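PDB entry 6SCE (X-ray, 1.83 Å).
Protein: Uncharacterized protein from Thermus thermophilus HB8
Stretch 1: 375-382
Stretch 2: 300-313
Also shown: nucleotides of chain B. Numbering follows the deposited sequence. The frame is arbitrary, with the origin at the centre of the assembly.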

# COMPACT_ATOMS: atom_id res chain seq x y z
N VAL A 375 10.56 -6.82 -24.18
CA VAL A 375 10.98 -6.52 -22.82
C VAL A 375 10.01 -5.54 -22.20
O VAL A 375 9.99 -4.38 -22.59
CB VAL A 375 12.37 -5.87 -22.77
CG1 VAL A 375 12.79 -5.67 -21.32
CG2 VAL A 375 13.37 -6.73 -23.47
N HIS A 376 9.23 -6.01 -21.22
CA HIS A 376 8.29 -5.15 -20.49
C HIS A 376 8.93 -4.71 -19.17
O HIS A 376 9.59 -5.50 -18.49
CB HIS A 376 6.98 -5.88 -20.19
CG HIS A 376 6.23 -6.30 -21.42
ND1 HIS A 376 5.19 -5.57 -21.93
CD2 HIS A 376 6.38 -7.37 -22.23
CE1 HIS A 376 4.72 -6.17 -23.01
NE2 HIS A 376 5.42 -7.27 -23.21
N ALA A 377 8.76 -3.45 -18.81
CA ALA A 377 9.32 -2.96 -17.58
C ALA A 377 8.23 -2.22 -16.84
O ALA A 377 7.69 -1.23 -17.33
CB ALA A 377 10.51 -2.04 -17.84
N ASN A 378 7.90 -2.72 -15.67
CA ASN A 378 6.93 -2.06 -14.84
C ASN A 378 7.65 -1.06 -13.92
O ASN A 378 8.60 -1.41 -13.23
CB ASN A 378 6.17 -3.08 -13.99
CG ASN A 378 5.22 -2.40 -13.04
OD1 ASN A 378 5.61 -2.01 -11.91
ND2 ASN A 378 4.01 -2.16 -13.51
N LEU A 379 7.15 0.16 -13.87
CA LEU A 379 7.77 1.23 -13.09
C LEU A 379 6.99 1.66 -11.85
O LEU A 379 7.27 2.70 -11.26
CB LEU A 379 8.05 2.42 -14.01
CG LEU A 379 9.02 2.13 -15.16
CD1 LEU A 379 9.17 3.32 -16.09
CD2 LEU A 379 10.39 1.73 -14.64
N ASN A 380 6.02 0.84 -11.43
CA ASN A 380 5.21 1.13 -10.26
C ASN A 380 5.84 0.86 -8.93
O ASN A 380 5.48 1.52 -7.97
CB ASN A 380 3.92 0.33 -10.24
CG ASN A 380 2.90 0.87 -11.23
OD1 ASN A 380 2.90 0.45 -12.37
ND2 ASN A 380 2.07 1.79 -10.81
N SER A 381 6.74 -0.11 -8.88
CA SER A 381 7.15 -0.68 -7.59
C SER A 381 8.58 -0.30 -7.21
O SER A 381 9.38 0.20 -8.01
CB SER A 381 6.97 -2.20 -7.62
OG SER A 381 5.67 -2.56 -8.06
N GLY A 382 8.89 -0.60 -5.95
CA GLY A 382 10.08 -0.15 -5.32
C GLY A 382 10.02 1.33 -5.03
O GLY A 382 9.06 2.04 -5.37
P A B 4 4.45 1.01 -3.73
OP1 A B 4 3.54 1.65 -2.73
OP2 A B 4 4.36 -0.48 -3.95
O5' A B 4 4.28 1.78 -5.12
C5' A B 4 3.10 1.50 -5.90
C4' A B 4 2.80 2.71 -6.74
O4' A B 4 1.83 2.36 -7.77
C3' A B 4 2.18 3.86 -5.94
O3' A B 4 2.53 5.16 -6.40
C2' A B 4 0.69 3.62 -6.21
O2' A B 4 -0.10 4.76 -5.94
C1' A B 4 0.74 3.25 -7.68
N9 A B 4 -0.46 2.62 -8.20
C8 A B 4 -1.12 3.03 -9.33
N7 A B 4 -2.21 2.35 -9.57
C5 A B 4 -2.30 1.45 -8.50
C6 A B 4 -3.24 0.46 -8.17
N6 A B 4 -4.35 0.20 -8.87
N1 A B 4 -3.03 -0.23 -7.02
C2 A B 4 -1.94 0.05 -6.29
N3 A B 4 -0.98 0.94 -6.52
C4 A B 4 -1.21 1.62 -7.65
P A B 3 8.90 6.70 -3.12
OP1 A B 3 10.35 6.96 -3.49
OP2 A B 3 7.92 7.38 -4.03
O5' A B 3 8.64 5.13 -3.09
C5' A B 3 7.48 4.53 -2.50
C4' A B 3 7.55 3.05 -2.79
O4' A B 3 8.71 2.48 -2.12
C3' A B 3 6.35 2.23 -2.35
O3' A B 3 5.97 1.44 -3.45
C2' A B 3 6.91 1.39 -1.19
O2' A B 3 6.25 0.16 -1.00
C1' A B 3 8.35 1.21 -1.64
N9 A B 3 9.27 0.88 -0.57
C8 A B 3 9.38 1.52 0.64
N7 A B 3 10.33 1.01 1.39
C5 A B 3 10.88 0.00 0.62
C6 A B 3 11.94 -0.89 0.86
N6 A B 3 12.66 -0.88 1.98
N1 A B 3 12.25 -1.76 -0.13
C2 A B 3 11.54 -1.73 -1.26
N3 A B 3 10.52 -0.94 -1.60
C4 A B 3 10.24 -0.08 -0.60
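Stretch 2, residues 300-313: EQAVPLYAAYLHAG

How does stretch 2 run relative to stretch 1? Residues 375-378 form a strand, and the chain continues through Leu379 to Gly382 as loop. Stretch 2 begins in loop and becomes a helix that runs through Ala312, after which Gly313 leaves helical geometry with a positive phi. Helix and strand run nearly antiparallel, with 162° between their N-to-C directions and their axes 9.3 Å apart at closest approach.

What register follows from that direction? As stretch 1 advances, its partners step back along stretch 2: the CA of His376 lies 6.5 Å from the CA of Ala312, the CA of Asn378 6.5 Å from the CA of Ala308, and the CA of Asn380 6.2 Å from the CA of Pro304. These partners are four residues apart, about one helical turn, whereas stretch 1 advances by two; the alternation of the strand turns His376 and Asn378 toward the helix and Ala377 away.

Which side chains fill the contact? Ala312 CB packs over one face of the His376 ring, 3.5 Å from His376 CG, while His311 CD2 approaches His376 ND1 obliquely at 3.7 Å. Asn378 ND2 lies 3.9 Å from Ala308 CB, and Asn380 CB meets Pro304 CB at 3.3 Å. Asn378 and Asn380 are tied together, with Asn380 N donating to Asn378 OD1 at 2.9 Å and Asn378 ND2 to Asn380 OD1 at 3.1 Å.

What joins the stretches if no direct hydrogen bond crosses between them? Water does so at two places. One water accepts from Ser381 OG at 2.6 Å and donates to Gln301 O at 2.8 Å and to OP2 of A4 at 2.8 Å. The nucleotide also spans the contact: Gln301 N donates to OP2 of A4 at 3.0 Å, and Asn380 ND2 to its O4' at 3.1 Å. A second water links Ala312 O, at 2.7 Å, with His376 NE2, at 3.1 Å.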

# COMPACT_ATOMS: atom_id res chain seq x y z
N GLU A 300 5.16 -2.85 -1.68
CA GLU A 300 3.97 -3.07 -0.88
C GLU A 300 2.73 -3.35 -1.73
O GLU A 300 1.91 -4.19 -1.38
CB GLU A 300 3.74 -1.88 0.07
CG GLU A 300 2.43 -1.94 0.85
CD GLU A 300 2.34 -3.12 1.81
OE1 GLU A 300 3.40 -3.57 2.30
OE2 GLU A 300 1.19 -3.60 2.10
N GLN A 301 2.58 -2.69 -2.87
CA GLN A 301 1.36 -2.89 -3.67
C GLN A 301 1.50 -4.03 -4.65
O GLN A 301 2.36 -4.01 -5.51
CB GLN A 301 0.98 -1.62 -4.41
CG GLN A 301 0.75 -0.45 -3.51
CD GLN A 301 -0.28 -0.73 -2.43
OE1 GLN A 301 -1.37 -1.25 -2.71
NE2 GLN A 301 0.03 -0.33 -1.20
N ALA A 302 0.64 -5.03 -4.52
CA ALA A 302 0.67 -6.15 -5.46
C ALA A 302 -0.05 -5.87 -6.78
O ALA A 302 0.30 -6.44 -7.78
CB ALA A 302 0.03 -7.37 -4.81
N VAL A 303 -1.04 -4.97 -6.78
CA VAL A 303 -1.86 -4.79 -7.99
C VAL A 303 -1.06 -4.40 -9.25
O VAL A 303 -1.30 -4.95 -10.30
CB VAL A 303 -3.05 -3.84 -7.73
CG1 VAL A 303 -3.73 -3.42 -9.02
CG2 VAL A 303 -4.07 -4.50 -6.80
N PRO A 304 -0.10 -3.45 -9.15
CA PRO A 304 0.65 -3.09 -10.34
C PRO A 304 1.42 -4.24 -10.95
O PRO A 304 1.52 -4.38 -12.17
CB PRO A 304 1.59 -1.99 -9.85
CG PRO A 304 0.85 -1.36 -8.70
CD PRO A 304 0.15 -2.52 -8.03
N LEU A 305 1.99 -5.08 -10.10
CA LEU A 305 2.68 -6.26 -10.57
C LEU A 305 1.74 -7.23 -11.25
O LEU A 305 2.06 -7.84 -12.27
CB LEU A 305 3.37 -6.96 -9.40
CG LEU A 305 4.31 -8.12 -9.75
CD1 LEU A 305 5.30 -7.85 -10.86
CD2 LEU A 305 5.06 -8.47 -8.48
N TYR A 306 0.56 -7.38 -10.67
CA TYR A 306 -0.45 -8.25 -11.26
C TYR A 306 -0.93 -7.69 -12.63
O TYR A 306 -1.09 -8.44 -13.57
CB TYR A 306 -1.61 -8.39 -10.32
CG TYR A 306 -2.61 -9.43 -10.74
CD1 TYR A 306 -2.20 -10.73 -11.00
CD2 TYR A 306 -3.94 -9.14 -10.86
CE1 TYR A 306 -3.09 -11.71 -11.38
CE2 TYR A 306 -4.86 -10.12 -11.23
CZ TYR A 306 -4.42 -11.40 -11.49
OH TYR A 306 -5.30 -12.39 -11.87
N ALA A 307 -1.16 -6.38 -12.70
CA ALA A 307 -1.51 -5.76 -13.96
C ALA A 307 -0.45 -6.00 -14.99
O ALA A 307 -0.75 -6.31 -16.14
CB ALA A 307 -1.75 -4.26 -13.78
N ALA A 308 0.81 -5.86 -14.58
CA ALA A 308 1.92 -6.09 -15.50
C ALA A 308 1.94 -7.52 -16.03
O ALA A 308 2.26 -7.75 -17.20
CB ALA A 308 3.23 -5.75 -14.82
N TYR A 309 1.66 -8.47 -15.15
CA TYR A 309 1.52 -9.87 -15.55
C TYR A 309 0.38 -10.04 -16.59
O TYR A 309 0.57 -10.70 -17.61
CB TYR A 309 1.27 -10.73 -14.32
CG TYR A 309 0.74 -12.09 -14.67
CD1 TYR A 309 1.56 -13.03 -15.25
CD2 TYR A 309 -0.60 -12.41 -14.47
CE1 TYR A 309 1.07 -14.27 -15.61
CE2 TYR A 309 -1.10 -13.65 -14.81
CZ TYR A 309 -0.25 -14.57 -15.40
OH TYR A 309 -0.71 -15.81 -15.76
N LEU A 310 -0.78 -9.45 -16.34
CA LEU A 310 -1.91 -9.59 -17.26
C LEU A 310 -1.58 -8.97 -18.62
O LEU A 310 -1.88 -9.55 -19.66
CB LEU A 310 -3.17 -8.96 -16.69
CG LEU A 310 -3.73 -9.60 -15.43
CD1 LEU A 310 -4.94 -8.82 -14.98
CD2 LEU A 310 -4.04 -11.06 -15.65
N HIS A 311 -0.91 -7.82 -18.60
CA HIS A 311 -0.54 -7.13 -19.84
C HIS A 311 0.56 -7.85 -20.62
O HIS A 311 0.42 -8.08 -21.84
CB HIS A 311 -0.13 -5.70 -19.50
CG HIS A 311 0.48 -4.94 -20.64
ND1 HIS A 311 -0.26 -4.50 -21.71
CD2 HIS A 311 1.75 -4.54 -20.86
CE1 HIS A 311 0.53 -3.84 -22.54
NE2 HIS A 311 1.76 -3.85 -22.05
N ALA A 312 1.63 -8.22 -19.94
CA ALA A 312 2.84 -8.68 -20.64
C ALA A 312 2.79 -10.15 -21.02
O ALA A 312 3.42 -10.53 -21.98
CB ALA A 312 4.07 -8.45 -19.80
N GLY A 313 2.07 -10.97 -20.24
CA GLY A 313 2.06 -12.43 -20.43
C GLY A 313 3.46 -12.99 -20.57
O GLY A 313 3.79 -13.61 -21.57
O HOH W 1 3.82 -1.79 -6.34
O HOH W 2 3.50 -9.43 -24.41